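Local atomic coordinates of conserved hypothetical protein (Enterococcus faecalis, PDB entry 1T62), a protein that is of unknown function but carries an ASCH domain of the PUA clan, so it may bind RNA or a related ligand. Residues L18-P23 against G69-I74; S53-Y58 against D138-C143; M93-V98 against Y115-H120. All blocks are in the same frame, centred on the assembly; numbering follows the deposited sequence.

Contact 1: L18-P23 against G69-I74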
ATOM      1  N   LEU B  18       6.391 -10.091  25.370  1.00 20.83           N
ATOM      2  CA  LEU B  18       7.160  -8.858  25.363  1.00 22.90           C
ATOM      3  C   LEU B  18       6.164  -7.715  25.487  1.00 23.41           C
ATOM      4  O   LEU B  18       5.013  -7.853  25.073  1.00 25.76           O
ATOM      5  CB  LEU B  18       7.921  -8.694  24.043  1.00 33.08           C
ATOM      6  CG  LEU B  18       9.181  -9.511  23.753  1.00 33.50           C
ATOM      7  CD1 LEU B  18      10.280  -9.162  24.734  1.00 35.04           C
ATOM      8  CD2 LEU B  18       8.858 -10.958  23.841  1.00 35.87           C
ATOM      9  N   ASP B  19       6.595  -6.595  26.063  1.00 47.42           N
ATOM     10  CA  ASP B  19       5.733  -5.423  26.181  1.00 48.54           C
ATOM     11  C   ASP B  19       6.498  -4.207  25.677  1.00 47.33           C
ATOM     12  O   ASP B  19       7.106  -3.475  26.461  1.00 48.22           O
ATOM     13  CB  ASP B  19       5.301  -5.170  27.629  1.00 58.25           C
ATOM     14  CG  ASP B  19       4.202  -4.116  27.731  1.00 65.56           C
ATOM     15  OD1 ASP B  19       3.925  -3.631  28.850  1.00 69.32           O
ATOM     16  OD2 ASP B  19       3.603  -3.779  26.685  1.00 68.57           O
ATOM     17  N   MET B  20       6.478  -3.999  24.365  1.00 33.24           N
ATOM     18  CA  MET B  20       7.173  -2.864  23.776  1.00 29.99           C
ATOM     19  C   MET B  20       6.142  -1.949  23.108  1.00 27.21           C
ATOM     20  O   MET B  20       4.959  -2.273  23.071  1.00 25.21           O
ATOM     21  CB  MET B  20       8.210  -3.378  22.769  1.00 43.66           C
ATOM     22  CG  MET B  20       9.178  -4.382  23.392  1.00 38.24           C
ATOM     23  SD  MET B  20      10.262  -5.286  22.258  1.00 37.40           S
ATOM     24  CE  MET B  20       9.182  -6.603  21.708  1.00 35.55           C
ATOM     25  N   LEU B  21       6.576  -0.802  22.600  1.00 29.49           N
ATOM     26  CA  LEU B  21       5.655   0.109  21.930  1.00 28.58           C
ATOM     27  C   LEU B  21       5.637  -0.260  20.463  1.00 27.61           C
ATOM     28  O   LEU B  21       6.630  -0.765  19.941  1.00 29.42           O
ATOM     29  CB  LEU B  21       6.123   1.550  22.070  1.00 32.12           C
ATOM     30  CG  LEU B  21       6.290   2.039  23.504  1.00 32.13           C
ATOM     31  CD1 LEU B  21       7.774   2.352  23.780  1.00 31.68           C
ATOM     32  CD2 LEU B  21       5.395   3.263  23.717  1.00 32.88           C
ATOM     33  N   MET B  22       4.520  -0.012  19.788  1.00 29.79           N
ATOM     34  CA  MET B  22       4.440  -0.349  18.373  1.00 28.45           C
ATOM     35  C   MET B  22       5.494   0.453  17.630  1.00 22.22           C
ATOM     36  O   MET B  22       5.633   1.651  17.834  1.00 21.81           O
ATOM     37  CB  MET B  22       3.045  -0.053  17.816  1.00 28.16           C
ATOM     38  CG  MET B  22       2.834  -0.600  16.415  1.00 36.85           C
ATOM     39  SD  MET B  22       1.093  -0.766  15.968  1.00 39.65           S
ATOM     40  CE  MET B  22       0.767   0.835  15.250  1.00 46.13           C
ATOM     41  N   PRO B  23       6.267  -0.210  16.774  1.00 17.88           N
ATOM     42  CA  PRO B  23       7.317   0.449  16.003  1.00 18.01           C
ATOM     43  C   PRO B  23       6.740   1.175  14.795  1.00 16.45           C
ATOM     44  O   PRO B  23       5.527   1.232  14.617  1.00 18.18           O
ATOM     45  CB  PRO B  23       8.200  -0.720  15.590  1.00 17.70           C
ATOM     46  CG  PRO B  23       7.182  -1.772  15.286  1.00 17.08           C
ATOM     47  CD  PRO B  23       6.224  -1.651  16.471  1.00 18.26           C
ATOM     48  N   GLY B  69      18.702  -3.380  16.956  1.00 17.47           N
ATOM     49  CA  GLY B  69      17.743  -4.100  17.771  1.00 16.62           C
ATOM     50  C   GLY B  69      16.285  -3.706  17.667  1.00 16.00           C
ATOM     51  O   GLY B  69      15.424  -4.443  18.141  1.00 14.79           O
ATOM     52  N   GLN B  70      16.002  -2.560  17.056  1.00 10.33           N
ATOM     53  CA  GLN B  70      14.632  -2.075  16.920  1.00  9.82           C
ATOM     54  C   GLN B  70      13.806  -2.927  15.964  1.00 10.99           C
ATOM     55  O   GLN B  70      14.350  -3.741  15.219  1.00 11.37           O
ATOM     56  CB  GLN B  70      14.626  -0.645  16.406  1.00 13.82           C
ATOM     57  CG  GLN B  70      15.086  -0.547  14.971  1.00 11.09           C
ATOM     58  CD  GLN B  70      14.686   0.753  14.313  1.00  8.46           C
ATOM     59  OE1 GLN B  70      15.092   1.835  14.736  1.00  6.21           O
ATOM     60  NE2 GLN B  70      13.883   0.651  13.265  1.00  7.92           N
ATOM     61  N   TYR B  71      12.489  -2.723  15.989  1.00 15.24           N
ATOM     62  CA  TYR B  71      11.571  -3.448  15.115  1.00 14.46           C
ATOM     63  C   TYR B  71      10.833  -2.530  14.145  1.00 16.86           C
ATOM     64  O   TYR B  71      10.654  -1.337  14.387  1.00 15.18           O
ATOM     65  CB  TYR B  71      10.517  -4.210  15.916  1.00  9.62           C
ATOM     66  CG  TYR B  71      11.050  -5.288  16.818  1.00  5.69           C
ATOM     67  CD1 TYR B  71      11.438  -5.000  18.124  1.00  4.61           C
ATOM     68  CD2 TYR B  71      11.138  -6.604  16.377  1.00  5.02           C
ATOM     69  CE1 TYR B  71      11.895  -5.998  18.971  1.00  5.13           C
ATOM     70  CE2 TYR B  71      11.598  -7.613  17.207  1.00  4.52           C
ATOM     71  CZ  TYR B  71      11.978  -7.307  18.505  1.00  6.24           C
ATOM     72  OH  TYR B  71      12.468  -8.300  19.329  1.00  5.69           O
ATOM     73  N   ASP B  72      10.403  -3.116  13.040  1.00 18.03           N
ATOM     74  CA  ASP B  72       9.661  -2.389  12.035  1.00 19.73           C
ATOM     75  C   ASP B  72       8.583  -3.285  11.462  1.00 21.47           C
ATOM     76  O   ASP B  72       8.859  -4.408  11.039  1.00 20.61           O
ATOM     77  CB  ASP B  72      10.572  -1.935  10.908  1.00 19.92           C
ATOM     78  CG  ASP B  72      11.583  -0.919  11.359  1.00 22.56           C
ATOM     79  OD1 ASP B  72      12.545  -1.318  12.054  1.00 25.96           O
ATOM     80  OD2 ASP B  72      11.414   0.273  11.021  1.00 23.67           O
ATOM     81  N   ILE B  73       7.348  -2.795  11.470  1.00 16.71           N
ATOM     82  CA  ILE B  73       6.250  -3.548  10.905  1.00 14.28           C
ATOM     83  C   ILE B  73       6.305  -3.223   9.413  1.00 15.39           C
ATOM     84  O   ILE B  73       6.374  -2.058   9.035  1.00 15.20           O
ATOM     85  CB  ILE B  73       4.918  -3.105  11.546  1.00  8.74           C
ATOM     86  CG1 ILE B  73       4.963  -3.418  13.047  1.00  8.55           C
ATOM     87  CG2 ILE B  73       3.750  -3.822  10.905  1.00  7.54           C
ATOM     88  CD1 ILE B  73       3.794  -2.872  13.851  1.00  5.63           C
ATOM     89  N   ILE B  74       6.310  -4.248   8.569  1.00 22.71           N
ATOM     90  CA  ILE B  74       6.395  -4.048   7.121  1.00 18.40           C
ATOM     91  C   ILE B  74       5.092  -4.273   6.355  1.00 21.88           C
ATOM     92  O   ILE B  74       4.438  -5.301   6.522  1.00 21.51           O
ATOM     93  CB  ILE B  74       7.449  -4.970   6.522  1.00 12.97           C
ATOM     94  CG1 ILE B  74       8.814  -4.639   7.115  1.00  9.70           C
ATOM     95  CG2 ILE B  74       7.437  -4.859   5.025  1.00 11.52           C
ATOM     96  CD1 ILE B  74       9.241  -3.214   6.882  1.00  7.53           C
TER
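Asp72, whose CA lies 4.1 Å from Pro23 CG, takes a side-chain hydrogen bond from Gln70: NE2 donates to Asp72 OD1 at 2.7 Å. The donor angle is 154°. The bond uses the syn lone pair of OD1 and lies in the Gln70 amide plane. Trp26 NE1 binds the other oxygen, OD2, so both carboxylate oxygens are held. This is one side of the mixed sheet of the PUA-like ASCH fold. Here the loop 18-23 leads from helix 2-16 into strand 24-27, which is outermost in this chain and runs parallel to strand 71-75. No hydrogen bond joins the two segments. Pro23 fills the middle of the contact. Its CG rests 3.6 Å from Ile73 CG1, and its CD approaches Ile73 CD1. Met22 crosses Ile73 at about a right angle, with its CG at 3.6 Å from Ile73 CD1. At the other end of the contact, Met20 makes a Met-aromatic contact with Tyr71. The Met20 chain bends at chi3 (-82°), and both SD and CE meet Tyr71 CE1. Trp9 and Leu13 of helix 2-16 also touch Met20. The sulfur approaches the ring obliquely, 60° off the normal, and Met20 SD lies 3.7 Å from Tyr71 CE1.

Contact 2: S53-Y58 against D138-C143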
ATOM      1  N   SER B  53      18.356   4.005   3.339  1.00 33.29           N
ATOM      2  CA  SER B  53      17.608   5.236   3.208  1.00 32.13           C
ATOM      3  C   SER B  53      18.637   6.349   3.176  1.00 31.88           C
ATOM      4  O   SER B  53      19.807   6.116   3.477  1.00 29.75           O
ATOM      5  CB  SER B  53      16.645   5.402   4.397  1.00 36.92           C
ATOM      6  OG  SER B  53      17.272   5.087   5.634  1.00 36.63           O
ATOM      7  N   SER B  54      18.198   7.547   2.799  1.00 10.82           N
ATOM      8  CA  SER B  54      19.077   8.716   2.716  1.00  8.48           C
ATOM      9  C   SER B  54      19.295   9.363   4.056  1.00  9.58           C
ATOM     10  O   SER B  54      18.351   9.854   4.655  1.00  9.11           O
ATOM     11  CB  SER B  54      18.486   9.768   1.783  1.00  9.43           C
ATOM     12  OG  SER B  54      19.220  10.974   1.880  1.00  6.47           O
ATOM     13  N   LEU B  55      20.535   9.376   4.525  1.00 17.78           N
ATOM     14  CA  LEU B  55      20.839   9.998   5.804  1.00 16.67           C
ATOM     15  C   LEU B  55      20.366  11.449   5.771  1.00 19.60           C
ATOM     16  O   LEU B  55      20.057  12.041   6.804  1.00 19.13           O
ATOM     17  CB  LEU B  55      22.340   9.964   6.068  1.00  1.00           C
ATOM     18  CG  LEU B  55      22.780  10.839   7.240  1.00  1.00           C
ATOM     19  CD1 LEU B  55      22.078  10.412   8.512  1.00  1.00           C
ATOM     20  CD2 LEU B  55      24.260  10.738   7.378  1.00  1.00           C
ATOM     21  N   ASP B  56      20.306  12.011   4.570  1.00 19.86           N
ATOM     22  CA  ASP B  56      19.876  13.386   4.398  1.00 24.09           C
ATOM     23  C   ASP B  56      18.453  13.663   4.873  1.00 23.40           C
ATOM     24  O   ASP B  56      18.223  14.632   5.587  1.00 25.40           O
ATOM     25  CB  ASP B  56      20.040  13.789   2.936  1.00 31.22           C
ATOM     26  CG  ASP B  56      21.478  14.139   2.592  1.00 39.51           C
ATOM     27  OD1 ASP B  56      21.796  14.219   1.391  1.00 46.48           O
ATOM     28  OD2 ASP B  56      22.287  14.348   3.524  1.00 43.66           O
ATOM     29  N   ILE B  57      17.495  12.826   4.486  1.00 26.73           N
ATOM     30  CA  ILE B  57      16.111  13.035   4.918  1.00 21.47           C
ATOM     31  C   ILE B  57      16.021  13.046   6.448  1.00 22.13           C
ATOM     32  O   ILE B  57      15.280  13.829   7.022  1.00 20.76           O
ATOM     33  CB  ILE B  57      15.163  11.935   4.389  1.00 16.78           C
ATOM     34  CG1 ILE B  57      15.443  11.668   2.915  1.00 10.95           C
ATOM     35  CG2 ILE B  57      13.706  12.371   4.584  1.00 11.50           C
ATOM     36  CD1 ILE B  57      15.142  12.827   2.027  1.00  9.57           C
ATOM     37  N   TYR B  58      16.762  12.167   7.110  1.00 14.15           N
ATOM     38  CA  TYR B  58      16.732  12.148   8.562  1.00 16.55           C
ATOM     39  C   TYR B  58      17.157  13.516   9.076  1.00 18.11           C
ATOM     40  O   TYR B  58      16.529  14.090   9.965  1.00 18.19           O
ATOM     41  CB  TYR B  58      17.677  11.083   9.119  1.00 15.32           C
ATOM     42  CG  TYR B  58      17.199   9.669   8.892  1.00 16.30           C
ATOM     43  CD1 TYR B  58      17.579   8.958   7.754  1.00 15.78           C
ATOM     44  CD2 TYR B  58      16.351   9.050   9.799  1.00 15.67           C
ATOM     45  CE1 TYR B  58      17.128   7.669   7.529  1.00 15.81           C
ATOM     46  CE2 TYR B  58      15.890   7.763   9.575  1.00 16.13           C
ATOM     47  CZ  TYR B  58      16.284   7.080   8.444  1.00 15.25           C
ATOM     48  OH  TYR B  58      15.840   5.801   8.223  1.00 15.87           O
ATOM     49  N   ASP B 138      27.970  10.881  -3.734  1.00 17.18           N
ATOM     50  CA  ASP B 138      28.398  10.218  -2.517  1.00 16.63           C
ATOM     51  C   ASP B 138      27.566  10.586  -1.296  1.00 15.92           C
ATOM     52  O   ASP B 138      28.093  10.706  -0.194  1.00 16.09           O
ATOM     53  CB  ASP B 138      29.863  10.538  -2.268  1.00 14.95           C
ATOM     54  CG  ASP B 138      30.131  12.021  -2.302  1.00 16.32           C
ATOM     55  OD1 ASP B 138      31.271  12.437  -2.017  1.00 17.70           O
ATOM     56  OD2 ASP B 138      29.196  12.787  -2.614  1.00 16.26           O
ATOM     57  N   MET B 139      26.266  10.764  -1.488  1.00 12.89           N
ATOM     58  CA  MET B 139      25.424  11.089  -0.368  1.00 14.58           C
ATOM     59  C   MET B 139      25.453   9.889   0.550  1.00 15.38           C
ATOM     60  O   MET B 139      25.362   8.749   0.102  1.00 16.35           O
ATOM     61  CB  MET B 139      23.997  11.362  -0.816  1.00 31.01           C
ATOM     62  CG  MET B 139      23.316  10.198  -1.482  1.00 36.62           C
ATOM     63  SD  MET B 139      21.545  10.374  -1.311  1.00 40.70           S
ATOM     64  CE  MET B 139      21.389   9.822   0.349  1.00 43.03           C
ATOM     65  N   LEU B 140      25.614  10.167   1.837  1.00 14.72           N
ATOM     66  CA  LEU B 140      25.658   9.155   2.875  1.00 13.67           C
ATOM     67  C   LEU B 140      24.348   8.356   2.932  1.00 13.37           C
ATOM     68  O   LEU B 140      23.265   8.921   2.803  1.00 12.71           O
ATOM     69  CB  LEU B 140      25.912   9.849   4.218  1.00  3.78           C
ATOM     70  CG  LEU B 140      27.326  10.015   4.801  1.00  4.91           C
ATOM     71  CD1 LEU B 140      28.384   9.608   3.792  1.00  8.00           C
ATOM     72  CD2 LEU B 140      27.529  11.450   5.262  1.00  3.61           C
ATOM     73  N   LEU B 141      24.459   7.042   3.115  1.00 13.47           N
ATOM     74  CA  LEU B 141      23.296   6.158   3.221  1.00 13.84           C
ATOM     75  C   LEU B 141      23.181   5.584   4.617  1.00 14.30           C
ATOM     76  O   LEU B 141      24.182   5.374   5.302  1.00 12.75           O
ATOM     77  CB  LEU B 141      23.413   4.973   2.277  1.00 12.51           C
ATOM     78  CG  LEU B 141      23.146   5.167   0.802  1.00 13.32           C
ATOM     79  CD1 LEU B 141      23.470   3.876   0.082  1.00 12.62           C
ATOM     80  CD2 LEU B 141      21.696   5.556   0.589  1.00 15.36           C
ATOM     81  N   VAL B 142      21.951   5.318   5.032  1.00 34.39           N
ATOM     82  CA  VAL B 142      21.705   4.720   6.330  1.00 33.89           C
ATOM     83  C   VAL B 142      21.285   3.273   6.040  1.00 35.99           C
ATOM     84  O   VAL B 142      20.165   3.010   5.592  1.00 35.72           O
ATOM     85  CB  VAL B 142      20.593   5.470   7.079  1.00 21.94           C
ATOM     86  CG1 VAL B 142      20.290   4.769   8.390  1.00 23.48           C
ATOM     87  CG2 VAL B 142      21.024   6.910   7.330  1.00 22.04           C
ATOM     88  N   CYS B 143      22.207   2.344   6.282  1.00 14.52           N
ATOM     89  CA  CYS B 143      21.983   0.930   6.022  1.00 15.21           C
ATOM     90  C   CYS B 143      21.565   0.084   7.236  1.00 15.62           C
ATOM     91  O   CYS B 143      22.156   0.180   8.316  1.00 15.19           O
ATOM     92  CB  CYS B 143      23.247   0.339   5.395  1.00 30.74           C
ATOM     93  SG  CYS B 143      23.812   1.207   3.898  1.00 29.27           S
TER
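Ser53 and Val142 form an antiparallel hydrogen-bonded pair that joins strand 50-54, outermost in this chain, to strand 140-151. Val142 N donates to Ser53 O at 2.8 Å, and Ser53 N returns a bond to Val142 O at 3.1 Å. Ser54 and Leu141 follow as a non-hydrogen-bonded pair. One more backbone bond follows at the start of helix 55-60: Leu55 N donates to Leu140 O at 3.3 Å from above the carbonyl plane. The tight, buried part gathers round Val142. Its CG2 stands beside the backbone N, anti to the carbonyl carbon. It packs 3.6 Å from Leu55 CB and 4.0 Å from Tyr58 CE1, meeting the Tyr58 ring obliquely. The looser, solvent side lies at Leu140. This exposed side chain runs alongside Leu55, pointing the same way, with Leu140 CB 3.7 Å from Leu55 CD2. Ser53 OG sits at the edge of the Tyr58 ring, in its plane, and shares a hydrogen bond with Tyr58 OH at 3.0 Å. His163 of the second subunit, in the C-terminal polyhistidine tag, meets the same ring. Asp56 turns its OD1 to Tyr136 OH. The backbone bonds fix the strand register, and one N-H of the helix start, that of Leu55, is satisfied by the neighbouring strand, while carbon contacts round Val142 tie the helix to the sheet.

Contact 3: M93-V98 against Y115-H120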
ATOM      1  N   MET B  93      27.187   4.643   5.413  1.00 24.77           N
ATOM      2  CA  MET B  93      28.267   4.580   4.421  1.00 26.96           C
ATOM      3  C   MET B  93      27.947   5.366   3.152  1.00 25.58           C
ATOM      4  O   MET B  93      26.792   5.447   2.740  1.00 26.96           O
ATOM      5  CB  MET B  93      28.567   3.134   4.039  1.00 35.45           C
ATOM      6  CG  MET B  93      27.577   2.557   3.064  1.00 44.28           C
ATOM      7  SD  MET B  93      27.984   0.884   2.598  1.00 50.99           S
ATOM      8  CE  MET B  93      26.916  -0.020   3.731  1.00 53.01           C
ATOM      9  N   PRO B  94      28.976   5.948   2.508  1.00 19.35           N
ATOM     10  CA  PRO B  94      28.815   6.734   1.279  1.00 18.87           C
ATOM     11  C   PRO B  94      28.307   5.826   0.174  1.00 19.01           C
ATOM     12  O   PRO B  94      28.804   4.712   0.017  1.00 18.38           O
ATOM     13  CB  PRO B  94      30.227   7.232   1.001  1.00 17.21           C
ATOM     14  CG  PRO B  94      30.865   7.240   2.361  1.00 17.72           C
ATOM     15  CD  PRO B  94      30.385   5.934   2.921  1.00 18.17           C
ATOM     16  N   MET B  95      27.334   6.294  -0.603  1.00 22.97           N
ATOM     17  CA  MET B  95      26.775   5.462  -1.657  1.00 24.67           C
ATOM     18  C   MET B  95      27.795   4.896  -2.636  1.00 25.70           C
ATOM     19  O   MET B  95      27.688   3.742  -3.038  1.00 26.59           O
ATOM     20  CB  MET B  95      25.709   6.220  -2.427  1.00 20.46           C
ATOM     21  CG  MET B  95      24.812   5.281  -3.175  1.00 25.25           C
ATOM     22  SD  MET B  95      23.397   6.111  -3.852  1.00 29.09           S
ATOM     23  CE  MET B  95      23.258   5.303  -5.440  1.00 28.94           C
ATOM     24  N   ASN B  96      28.783   5.705  -3.010  1.00 31.55           N
ATOM     25  CA  ASN B  96      29.825   5.297  -3.953  1.00 32.90           C
ATOM     26  C   ASN B  96      30.829   4.314  -3.359  1.00 32.99           C
ATOM     27  O   ASN B  96      31.769   3.899  -4.036  1.00 35.02           O
ATOM     28  CB  ASN B  96      30.577   6.528  -4.465  1.00 22.47           C
ATOM     29  CG  ASN B  96      31.272   7.296  -3.353  1.00 25.34           C
ATOM     30  OD1 ASN B  96      31.792   8.386  -3.573  1.00 29.13           O
ATOM     31  ND2 ASN B  96      31.287   6.730  -2.156  1.00 27.24           N
ATOM     32  N   LYS B  97      30.625   3.946  -2.097  1.00 25.91           N
ATOM     33  CA  LYS B  97      31.511   3.019  -1.395  1.00 26.22           C
ATOM     34  C   LYS B  97      30.837   1.702  -1.014  1.00 21.54           C
ATOM     35  O   LYS B  97      31.414   0.924  -0.265  1.00 23.22           O
ATOM     36  CB  LYS B  97      32.051   3.677  -0.120  1.00 35.65           C
ATOM     37  CG  LYS B  97      33.458   4.252  -0.238  1.00 46.96           C
ATOM     38  CD  LYS B  97      33.828   5.147   0.961  1.00 57.04           C
ATOM     39  CE  LYS B  97      33.724   4.427   2.319  1.00 63.70           C
ATOM     40  NZ  LYS B  97      34.087   5.298   3.496  1.00 65.42           N
ATOM     41  N   VAL B  98      29.631   1.432  -1.509  1.00 16.76           N
ATOM     42  CA  VAL B  98      28.967   0.186  -1.131  1.00 18.17           C
ATOM     43  C   VAL B  98      29.642  -1.062  -1.715  1.00 11.73           C
ATOM     44  O   VAL B  98      30.055  -1.079  -2.878  1.00 10.18           O
ATOM     45  CB  VAL B  98      27.468   0.181  -1.539  1.00 38.28           C
ATOM     46  CG1 VAL B  98      26.794   1.463  -1.073  1.00 40.77           C
ATOM     47  CG2 VAL B  98      27.329  -0.000  -3.038  1.00 39.76           C
ATOM     48  N   TYR B 115      24.846  -1.284 -11.818  1.00 40.14           N
ATOM     49  CA  TYR B 115      23.396  -1.285 -11.923  1.00 40.68           C
ATOM     50  C   TYR B 115      22.769  -0.981 -10.570  1.00 36.93           C
ATOM     51  O   TYR B 115      21.875  -0.138 -10.463  1.00 36.26           O
ATOM     52  CB  TYR B 115      22.881  -2.634 -12.425  1.00 55.57           C
ATOM     53  CG  TYR B 115      21.371  -2.684 -12.468  1.00 63.32           C
ATOM     54  CD1 TYR B 115      20.629  -2.959 -11.316  1.00 67.68           C
ATOM     55  CD2 TYR B 115      20.677  -2.353 -13.634  1.00 66.96           C
ATOM     56  CE1 TYR B 115      19.238  -2.892 -11.323  1.00 72.25           C
ATOM     57  CE2 TYR B 115      19.287  -2.284 -13.652  1.00 70.57           C
ATOM     58  CZ  TYR B 115      18.574  -2.550 -12.493  1.00 72.56           C
ATOM     59  OH  TYR B 115      17.200  -2.440 -12.493  1.00 73.87           O
ATOM     60  N   TRP B 116      23.232  -1.688  -9.543  1.00 33.03           N
ATOM     61  CA  TRP B 116      22.726  -1.501  -8.193  1.00 29.44           C
ATOM     62  C   TRP B 116      22.772  -0.013  -7.904  1.00 26.90           C
ATOM     63  O   TRP B 116      21.805   0.588  -7.410  1.00 24.93           O
ATOM     64  CB  TRP B 116      23.610  -2.240  -7.188  1.00 26.06           C
ATOM     65  CG  TRP B 116      23.123  -2.141  -5.775  1.00 27.94           C
ATOM     66  CD1 TRP B 116      22.360  -3.054  -5.102  1.00 28.78           C
ATOM     67  CD2 TRP B 116      23.317  -1.042  -4.878  1.00 28.55           C
ATOM     68  NE1 TRP B 116      22.064  -2.587  -3.842  1.00 29.67           N
ATOM     69  CE2 TRP B 116      22.640  -1.355  -3.680  1.00 28.48           C
ATOM     70  CE3 TRP B 116      24.000   0.178  -4.973  1.00 28.77           C
ATOM     71  CZ2 TRP B 116      22.622  -0.492  -2.583  1.00 28.78           C
ATOM     72  CZ3 TRP B 116      23.985   1.036  -3.885  1.00 28.19           C
ATOM     73  CH2 TRP B 116      23.297   0.695  -2.702  1.00 29.44           C
ATOM     74  N   TYR B 117      23.914   0.577  -8.232  1.00 26.70           N
ATOM     75  CA  TYR B 117      24.121   1.989  -8.009  1.00 26.16           C
ATOM     76  C   TYR B 117      23.175   2.837  -8.851  1.00 24.24           C
ATOM     77  O   TYR B 117      22.534   3.740  -8.327  1.00 25.35           O
ATOM     78  CB  TYR B 117      25.570   2.348  -8.302  1.00 14.45           C
ATOM     79  CG  TYR B 117      25.892   3.761  -7.932  1.00 16.23           C
ATOM     80  CD1 TYR B 117      25.453   4.826  -8.717  1.00 16.74           C
ATOM     81  CD2 TYR B 117      26.609   4.043  -6.772  1.00 16.43           C
ATOM     82  CE1 TYR B 117      25.720   6.132  -8.357  1.00 15.73           C
ATOM     83  CE2 TYR B 117      26.880   5.354  -6.401  1.00 15.53           C
ATOM     84  CZ  TYR B 117      26.434   6.388  -7.198  1.00 16.20           C
ATOM     85  OH  TYR B 117      26.712   7.679  -6.834  1.00 19.16           O
ATOM     86  N   GLU B 118      23.079   2.558 -10.149  1.00 14.25           N
ATOM     87  CA  GLU B 118      22.172   3.328 -11.003  1.00 16.97           C
ATOM     88  C   GLU B 118      20.743   3.273 -10.451  1.00 15.46           C
ATOM     89  O   GLU B 118      20.054   4.295 -10.343  1.00 14.33           O
ATOM     90  CB  GLU B 118      22.179   2.796 -12.434  1.00 37.39           C
ATOM     91  CG  GLU B 118      21.365   3.671 -13.371  1.00 44.39           C
ATOM     92  CD  GLU B 118      21.283   3.122 -14.782  1.00 49.70           C
ATOM     93  OE1 GLU B 118      20.566   3.731 -15.613  1.00 52.94           O
ATOM     94  OE2 GLU B 118      21.933   2.087 -15.058  1.00 51.35           O
ATOM     95  N   GLU B 119      20.310   2.070 -10.093  1.00 21.74           N
ATOM     96  CA  GLU B 119      18.981   1.871  -9.535  1.00 22.91           C
ATOM     97  C   GLU B 119      18.743   2.826  -8.365  1.00 19.45           C
ATOM     98  O   GLU B 119      17.829   3.647  -8.401  1.00 19.17           O
ATOM     99  CB  GLU B 119      18.827   0.415  -9.075  1.00 62.38           C
ATOM    100  CG  GLU B 119      17.467   0.064  -8.484  1.00 72.49           C
ATOM    101  CD  GLU B 119      17.296  -1.438  -8.266  1.00 79.07           C
ATOM    102  OE1 GLU B 119      18.195  -2.059  -7.660  1.00 80.23           O
ATOM    103  OE2 GLU B 119      16.263  -2.000  -8.694  1.00 82.71           O
ATOM    104  N   HIS B 120      19.582   2.734  -7.341  1.00 18.88           N
ATOM    105  CA  HIS B 120      19.431   3.576  -6.165  1.00 18.65           C
ATOM    106  C   HIS B 120      19.622   5.071  -6.420  1.00 17.88           C
ATOM    107  O   HIS B 120      18.982   5.909  -5.777  1.00 17.77           O
ATOM    108  CB  HIS B 120      20.385   3.101  -5.067  1.00 26.91           C
ATOM    109  CG  HIS B 120      20.014   1.773  -4.484  1.00 29.27           C
ATOM    110  ND1 HIS B 120      19.984   0.613  -5.230  1.00 31.27           N
ATOM    111  CD2 HIS B 120      19.634   1.425  -3.233  1.00 29.72           C
ATOM    112  CE1 HIS B 120      19.601  -0.393  -4.463  1.00 32.07           C
ATOM    113  NE2 HIS B 120      19.383   0.073  -3.246  1.00 32.54           N
TER
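Met95 and Tyr117 mark the nearest backbone approach, CA to CA 7.7 Å, and no hydrogen bond joins 93-98 to 115-120. Side chains make most of the contact. Met95 has the largest share. Its CG is anti to the backbone N (chi1 -161°), and the chain bends at chi3. The methyl CE comes down on one face of the Tyr117 ring, over its centre. Met95 CE is 3.6 Å from the Tyr117 centroid and 5° off the ring normal, a CH-pi contact within a Met-aromatic pair. The same CE also lies 3.6 Å from His120 CB, so the methyl sits between the tyrosine ring and the next turn of the helix. Asn96 takes the rim of the tyrosine: its CA is at the ring edge, 3.8 Å from Tyr117 CE2. Val98 and Trp116 meet tip to tip, with Val98 CG2 3.6 Å from Trp116 CZ3. Met95 CG comes near the same indole at its edge. His120 CE1 lies over one face of the indole, offset toward the rim. His120 ND1 donates to Trp116 O at 2.8 Å. That oxygen also accepts from His120 N, and the two donors come from opposite faces of the carbonyl plane. Glu106 OE1 holds His120 NE2, and Pro137 O holds Tyr117 OH, so both rings are anchored at their far ends. His166 of the second subunit, in the polyhistidine tag, meets the His120 ring. Within the chain, helix 100-105 covers Trp116 through Phe102 and Ala103, Ala121 of helix 113-128 touches Met95, and Leu141 of strand 140-151 packs on Met95, placing the contact between helix and sheet.

Overall arrangement
All three contacts reach one mixed sheet. Contacts 2 and 3 are neighbours, with centres about 11 Å apart. They touch where strands 81-94 and 140-151 pair: backbone bonds probably join Met93 to Leu141 and Met95 to Met139. Contact 1 lies on the opposite side of the chain's centre from contact 3. Its centre is about 22 Å from that of contact 2 and 29 Å from that of contact 3. Along the chain, the segments of contacts 1 and 2 alternate, and contact 3 falls between the two segments of contact 2. Contact 1 ties the loop before strand 24-27 to strand 71-75, contact 2 pairs strand 50-54 with 140-151, and contact 3 packs helix 113-128 on the end of strand 81-94.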